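Local structure of beta-xylanase (Caldicellulosiruptor kristjanssonii, 7NWN) at residues 163-168 and 182-187; 63-68 and 200-205. The protein is a multimodular xylan-degrading enzyme whose family 9 carbohydrate-binding module, the part modelled here with bound calcium, probably attaches it to plant cell-wall polysaccharide. All coordinates share one frame; numbering follows the deposited sequence.

Interaction 1: 163-168 and 182-187; sequences GFEFQV and NMFDNT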
loop_
_atom_site.group_PDB
_atom_site.type_symbol
_atom_site.label_atom_id
_atom_site.label_comp_id
_atom_site.label_asym_id
_atom_site.label_seq_id
_atom_site.Cartn_x
_atom_site.Cartn_y
_atom_site.Cartn_z
ATOM N N GLY A 163 9.485 4.912 6.343
ATOM C CA GLY A 163 9.842 4.136 5.169
ATOM C C GLY A 163 8.587 3.420 4.643
ATOM O O GLY A 163 7.750 2.964 5.429
ATOM N N PHE A 164 8.495 3.316 3.319
ATOM C CA PHE A 164 7.332 2.706 2.697
ATOM C C PHE A 164 7.787 2.008 1.420
ATOM O O PHE A 164 8.579 2.573 0.671
ATOM C CB PHE A 164 6.323 3.829 2.397
ATOM C CG PHE A 164 5.108 3.414 1.615
ATOM C CD1 PHE A 164 4.031 2.828 2.270
ATOM C CD2 PHE A 164 5.065 3.579 0.247
ATOM C CE1 PHE A 164 2.931 2.412 1.538
ATOM C CE2 PHE A 164 3.968 3.124 -0.480
ATOM C CZ PHE A 164 2.904 2.577 0.176
ATOM N N GLU A 165 7.156 0.870 1.098
ATOM C CA GLU A 165 7.241 0.278 -0.234
ATOM C C GLU A 165 5.842 -0.236 -0.636
ATOM O O GLU A 165 5.034 -0.550 0.232
ATOM C CB GLU A 165 8.333 -0.822 -0.259
ATOM C CG GLU A 165 8.459 -1.649 -1.557
ATOM C CD GLU A 165 8.787 -0.914 -2.851
ATOM O OE1 GLU A 165 8.281 0.230 -3.085
ATOM O OE2 GLU A 165 9.557 -1.476 -3.668
ATOM N N PHE A 166 5.610 -0.300 -1.954
ATOM C CA PHE A 166 4.432 -0.844 -2.608
ATOM C C PHE A 166 4.897 -1.836 -3.691
ATOM O O PHE A 166 5.774 -1.521 -4.492
ATOM C CB PHE A 166 3.605 0.301 -3.213
ATOM C CG PHE A 166 2.344 -0.164 -3.895
ATOM C CD1 PHE A 166 1.216 -0.530 -3.168
ATOM C CD2 PHE A 166 2.325 -0.304 -5.284
ATOM C CE1 PHE A 166 0.087 -1.003 -3.824
ATOM C CE2 PHE A 166 1.196 -0.783 -5.929
ATOM C CZ PHE A 166 0.085 -1.133 -5.189
ATOM N N GLN A 167 4.263 -3.008 -3.732
ATOM C CA GLN A 167 4.530 -4.032 -4.736
ATOM C C GLN A 167 3.216 -4.663 -5.243
ATOM O O GLN A 167 2.290 -4.911 -4.477
ATOM C CB GLN A 167 5.359 -5.154 -4.104
ATOM C CG GLN A 167 5.902 -6.139 -5.143
ATOM C CD GLN A 167 6.854 -7.099 -4.461
ATOM O OE1 GLN A 167 7.899 -6.715 -3.911
ATOM N NE2 GLN A 167 6.477 -8.361 -4.473
ATOM N N VAL A 168 3.193 -4.977 -6.551
ATOM C CA VAL A 168 2.142 -5.799 -7.116
ATOM C C VAL A 168 2.791 -7.113 -7.528
ATOM O O VAL A 168 3.795 -7.091 -8.224
ATOM C CB VAL A 168 1.566 -5.101 -8.354
ATOM C CG1 VAL A 168 0.596 -5.988 -9.153
ATOM C CG2 VAL A 168 0.937 -3.761 -7.977
ATOM N N ASN A 182 7.247 -2.715 -8.569
ATOM C CA ASN A 182 7.648 -2.060 -7.336
ATOM C C ASN A 182 7.684 -0.542 -7.516
ATOM O O ASN A 182 7.873 -0.057 -8.631
ATOM C CB ASN A 182 8.993 -2.545 -6.817
ATOM C CG ASN A 182 8.857 -3.914 -6.209
ATOM O OD1 ASN A 182 8.772 -4.900 -6.960
ATOM N ND2 ASN A 182 8.751 -3.960 -4.885
ATOM N N MET A 183 7.455 0.178 -6.411
ATOM C CA MET A 183 7.516 1.636 -6.436
ATOM C C MET A 183 8.999 2.052 -6.329
ATOM O O MET A 183 9.465 2.823 -7.159
ATOM C CB MET A 183 6.679 2.277 -5.299
ATOM C CG MET A 183 6.684 3.822 -5.330
ATOM S SD MET A 183 5.957 4.442 -6.828
ATOM C CE MET A 183 6.983 5.880 -7.097
ATOM N N PHE A 184 9.705 1.500 -5.337
ATOM C CA PHE A 184 10.997 1.992 -4.867
ATOM C C PHE A 184 12.141 0.963 -4.979
ATOM O O PHE A 184 13.226 1.330 -5.380
ATOM C CB PHE A 184 10.880 2.466 -3.416
ATOM C CG PHE A 184 10.069 3.724 -3.257
ATOM C CD1 PHE A 184 10.406 4.891 -3.952
ATOM C CD2 PHE A 184 8.951 3.745 -2.421
ATOM C CE1 PHE A 184 9.662 6.062 -3.801
ATOM C CE2 PHE A 184 8.236 4.929 -2.251
ATOM C CZ PHE A 184 8.572 6.076 -2.954
ATOM N N ASP A 185 11.942 -0.305 -4.598
ATOM C CA ASP A 185 13.038 -1.265 -4.583
ATOM C C ASP A 185 13.140 -2.030 -5.911
ATOM O O ASP A 185 12.188 -2.679 -6.349
ATOM C CB ASP A 185 12.861 -2.252 -3.430
ATOM C CG ASP A 185 13.891 -3.377 -3.446
ATOM O OD1 ASP A 185 15.098 -3.070 -3.766
ATOM O OD2 ASP A 185 13.509 -4.531 -3.083
ATOM N N ASN A 186 14.322 -1.992 -6.545
ATOM C CA ASN A 186 14.530 -2.774 -7.762
ATOM C C ASN A 186 15.348 -4.048 -7.519
ATOM O O ASN A 186 15.746 -4.662 -8.488
ATOM C CB ASN A 186 15.124 -1.953 -8.917
ATOM C CG ASN A 186 16.515 -1.393 -8.636
ATOM O OD1 ASN A 186 17.138 -1.653 -7.611
ATOM N ND2 ASN A 186 17.006 -0.589 -9.553
ATOM N N THR A 187 15.561 -4.471 -6.265
ATOM C CA THR A 187 16.528 -5.526 -5.998
ATOM C C THR A 187 15.871 -6.804 -5.504
ATOM O O THR A 187 16.585 -7.757 -5.201
ATOM C CB THR A 187 17.575 -5.135 -4.939
ATOM O OG1 THR A 187 16.975 -5.140 -3.645
ATOM C CG2 THR A 187 18.274 -3.813 -5.200
HETATM O O HOH W 1 10.249 -6.967 -6.007
#

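Interaction 2: 63-68 and 200-205; sequences LMWDDN and IKLKGR. With EDO (1,2-ethanediol), chain J.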
loop_
_atom_site.group_PDB
_atom_site.type_symbol
_atom_site.label_atom_id
_atom_site.label_comp_id
_atom_site.label_asym_id
_atom_site.label_seq_id
_atom_site.Cartn_x
_atom_site.Cartn_y
_atom_site.Cartn_z
ATOM N N LEU A 63 -2.046 7.599 -1.444
ATOM C CA LEU A 63 -1.782 7.466 -0.029
ATOM C C LEU A 63 -2.490 8.612 0.653
ATOM O O LEU A 63 -2.619 9.685 0.051
ATOM C CB LEU A 63 -0.261 7.577 0.231
ATOM C CG LEU A 63 0.600 6.401 -0.238
ATOM C CD1 LEU A 63 2.078 6.576 0.194
ATOM C CD2 LEU A 63 0.050 5.081 0.286
ATOM N N MET A 64 -2.862 8.389 1.920
ATOM C CA MET A 64 -3.479 9.435 2.728
ATOM C C MET A 64 -3.194 9.050 4.174
ATOM O O MET A 64 -2.982 7.869 4.450
ATOM C CB MET A 64 -4.987 9.484 2.442
ATOM C CG MET A 64 -5.693 10.769 2.883
ATOM S SD MET A 64 -7.374 10.926 2.193
ATOM C CE MET A 64 -7.031 11.044 0.459
ATOM N N TRP A 65 -3.131 10.024 5.093
ATOM C CA TRP A 65 -2.957 9.687 6.499
ATOM C C TRP A 65 -3.932 10.462 7.374
ATOM O O TRP A 65 -4.335 11.565 7.028
ATOM C CB TRP A 65 -1.525 9.996 6.961
ATOM C CG TRP A 65 -1.203 11.463 7.060
ATOM C CD1 TRP A 65 -0.923 12.323 6.033
ATOM C CD2 TRP A 65 -1.091 12.231 8.271
ATOM N NE1 TRP A 65 -0.632 13.578 6.514
ATOM C CE2 TRP A 65 -0.706 13.544 7.891
ATOM C CE3 TRP A 65 -1.267 11.938 9.633
ATOM C CZ2 TRP A 65 -0.525 14.561 8.839
ATOM C CZ3 TRP A 65 -1.023 12.929 10.575
ATOM C CH2 TRP A 65 -0.711 14.231 10.167
ATOM N N ASP A 66 -4.257 9.868 8.515
ATOM C CA ASP A 66 -4.959 10.598 9.549
ATOM C C ASP A 66 -4.255 10.343 10.881
ATOM O O ASP A 66 -3.282 9.600 10.935
ATOM C CB ASP A 66 -6.473 10.328 9.543
ATOM C CG ASP A 66 -6.921 8.949 9.999
ATOM O OD1 ASP A 66 -6.202 8.290 10.779
ATOM O OD2 ASP A 66 -8.058 8.580 9.651
ATOM N N ASP A 67 -4.843 10.849 11.967
ATOM C CA ASP A 67 -4.215 10.763 13.274
ATOM C C ASP A 67 -3.942 9.322 13.672
ATOM O O ASP A 67 -3.076 9.145 14.512
ATOM C CB ASP A 67 -5.055 11.419 14.387
ATOM C CG ASP A 67 -5.126 12.931 14.221
ATOM O OD1 ASP A 67 -4.328 13.506 13.425
ATOM O OD2 ASP A 67 -6.020 13.511 14.808
ATOM N N ASN A 68 -4.710 8.336 13.144
ATOM C CA ASN A 68 -4.639 6.978 13.647
ATOM C C ASN A 68 -4.041 5.966 12.647
ATOM O O ASN A 68 -3.849 4.804 13.016
ATOM C CB ASN A 68 -6.024 6.470 14.067
ATOM C CG ASN A 68 -6.680 7.404 15.066
ATOM O OD1 ASN A 68 -6.104 7.642 16.121
ATOM N ND2 ASN A 68 -7.864 7.917 14.744
ATOM N N ILE A 200 7.869 8.166 2.778
ATOM C CA ILE A 200 6.698 9.009 2.744
ATOM C C ILE A 200 6.874 10.059 3.841
ATOM O O ILE A 200 7.304 9.749 4.951
ATOM C CB ILE A 200 5.410 8.161 2.948
ATOM C CG1 ILE A 200 5.410 7.379 4.269
ATOM C CG2 ILE A 200 5.227 7.259 1.733
ATOM C CD1 ILE A 200 4.114 6.602 4.584
ATOM N N LYS A 201 6.462 11.281 3.517
ATOM C CA LYS A 201 6.442 12.343 4.515
ATOM C C LYS A 201 5.013 12.881 4.601
ATOM O O LYS A 201 4.422 13.217 3.559
ATOM C CB LYS A 201 7.451 13.434 4.121
ATOM C CG LYS A 201 7.532 14.628 5.084
ATOM C CD LYS A 201 8.786 15.445 4.860
ATOM C CE LYS A 201 9.067 16.480 5.921
ATOM N NZ LYS A 201 9.557 17.680 5.213
ATOM N N LEU A 202 4.481 12.878 5.826
ATOM C CA LEU A 202 3.108 13.274 6.148
ATOM C C LEU A 202 3.048 14.795 6.248
ATOM O O LEU A 202 3.887 15.393 6.940
ATOM C CB LEU A 202 2.723 12.651 7.490
ATOM C CG LEU A 202 2.943 11.144 7.568
ATOM C CD1 LEU A 202 2.247 10.547 8.779
ATOM C CD2 LEU A 202 2.511 10.483 6.282
ATOM N N LYS A 203 2.097 15.390 5.516
ATOM C CA LYS A 203 1.810 16.824 5.600
ATOM C C LYS A 203 0.285 17.093 5.617
ATOM O O LYS A 203 -0.547 16.180 5.445
ATOM C CB LYS A 203 2.447 17.465 4.367
ATOM C CG LYS A 203 1.776 17.116 3.035
ATOM C CD LYS A 203 2.325 17.944 1.896
ATOM C CE LYS A 203 1.567 17.883 0.590
ATOM N NZ LYS A 203 0.119 18.077 0.812
ATOM N N GLY A 204 -0.077 18.362 5.887
ATOM C CA GLY A 204 -1.370 18.950 5.545
ATOM C C GLY A 204 -2.393 18.896 6.679
ATOM O O GLY A 204 -3.571 19.146 6.454
ATOM N N ARG A 205 -1.989 18.474 7.884
ATOM C CA ARG A 205 -2.981 18.435 8.941
ATOM C C ARG A 205 -3.108 19.845 9.518
ATOM O O ARG A 205 -2.096 20.426 9.889
ATOM C CB ARG A 205 -2.530 17.532 10.085
ATOM C CG ARG A 205 -3.645 17.302 11.087
ATOM C CD ARG A 205 -3.040 16.589 12.255
ATOM N NE ARG A 205 -4.091 16.167 13.135
ATOM C CZ ARG A 205 -4.532 16.890 14.157
ATOM N NH1 ARG A 205 -3.991 18.074 14.414
ATOM N NH2 ARG A 205 -5.509 16.422 14.914
HETATM C C1 EDO J . -3.445 6.733 17.980
HETATM O O1 EDO J . -2.768 7.842 17.408
HETATM C C2 EDO J . -2.635 5.494 17.964
HETATM O O2 EDO J . -1.761 5.386 19.079
#

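Interaction 1: 163-168 and 182-187
A buried polar contact joins E165 of strand 161-171 to N182, F184 and D185, where the chain leaves the neighbouring antiparallel strand 177-182 and enters a loop. E165 OE1 takes the F184 N-H at 3.0 Å on the syn lone pair and also accepts from F166 N, which comes from above the carboxylate plane. OE2 receives N182 ND2 and D185 N, 2.9 and 2.8 Å away, from opposite faces of that plane. With CG anti to the backbone N (chi1 174°) and a bend at chi2, the carboxylate bends over to the start of the loop, and four donors probably stabilise its negative charge and fix its rotation. In the mixed sheet of this beta-sandwich, Q167 and N182 form the last, non-hydrogen-bonded antiparallel pair before the loop departs; just beyond it, M183 N still donates to F166 O at 3.1 Å. N182 ND2 spends its other hydrogen on Q167 OE1 (3.0 Å), the two side chains lying alongside with their amide planes 63° apart, while Q167 NE2 turns to N169. M183 CG lies over the centre of one face of the F184 ring, whose CE2 comes within 4.3 Å of F164 CD2, at the edge of that ring.

Interaction 2: 63-68 and 200-205
W65, near the end of strand 58-66, packs its indole against L202 and the chain beyond it, a contact between the two sheets that is tight inside and polar at its outer end. At the inner end, L63 CD1 meets I200 CG2 at 3.6 Å, the two side chains crossing at about a right angle. Next comes a CH-pi contact: L202 CB stands 3.6 Å from the centroid of the five-membered ring of W65, only 15° off its normal, while L202 CD1 and L202 CD2 lie against W65 CD2 and W65 CG. With CG wedged between the backbone N and the carbonyl carbon (chi1 70°), the indole reaches K203, where NE1 donates to K203 O at 2.8 Å, close to the ring plane. This is the facing of two sheets in a beta-sandwich, since 58-66 is an outermost strand of the four-stranded antiparallel sheet and 198-202 belongs to the mixed one; Y27 adds an edge-to-face ring contact to W65. A leucine in place of W65 would probably leave K203 O without its indole donor and open a gap between L202 and R205.

Toward solvent the packing thins to R205 CB, 3.8 Å from W65 CH2. From there the extended arginine crosses to D67 and forms a side-on salt bridge, R205 NE to D67 OD1 at 2.7 Å and R205 NH2 to D67 OD2 at 3.0 Å, with the carboxylate and guanidinium planes 35° apart. On this partly exposed side a 1,2-ethanediol, probably from the crystallisation liquor, donates a hydrogen bond through O1 to the backbone D67 O.

How the interactions relate
The centres of the two contacts lie about 19 Å apart, yet they meet in the interior through F164, whose CB packs on I200 CG2 at 3.7 Å and whose CZ reaches L63 CD2 at 3.8 Å. Along the chain the order is 63-68, 163-168, 182-187, 200-205, so both segments of interaction 1 fall between those of interaction 2. Strands 161-171 and 198-202 are antiparallel neighbours in the mixed sheet. Interaction 1 fastens that sheet to the loop following strand 177-182, whereas interaction 2 spans to the four-stranded sheet through strand 58-66. Together they join the mixed sheet of this carbohydrate-binding module to the loop after strand 177-182 and to the facing four-stranded sheet.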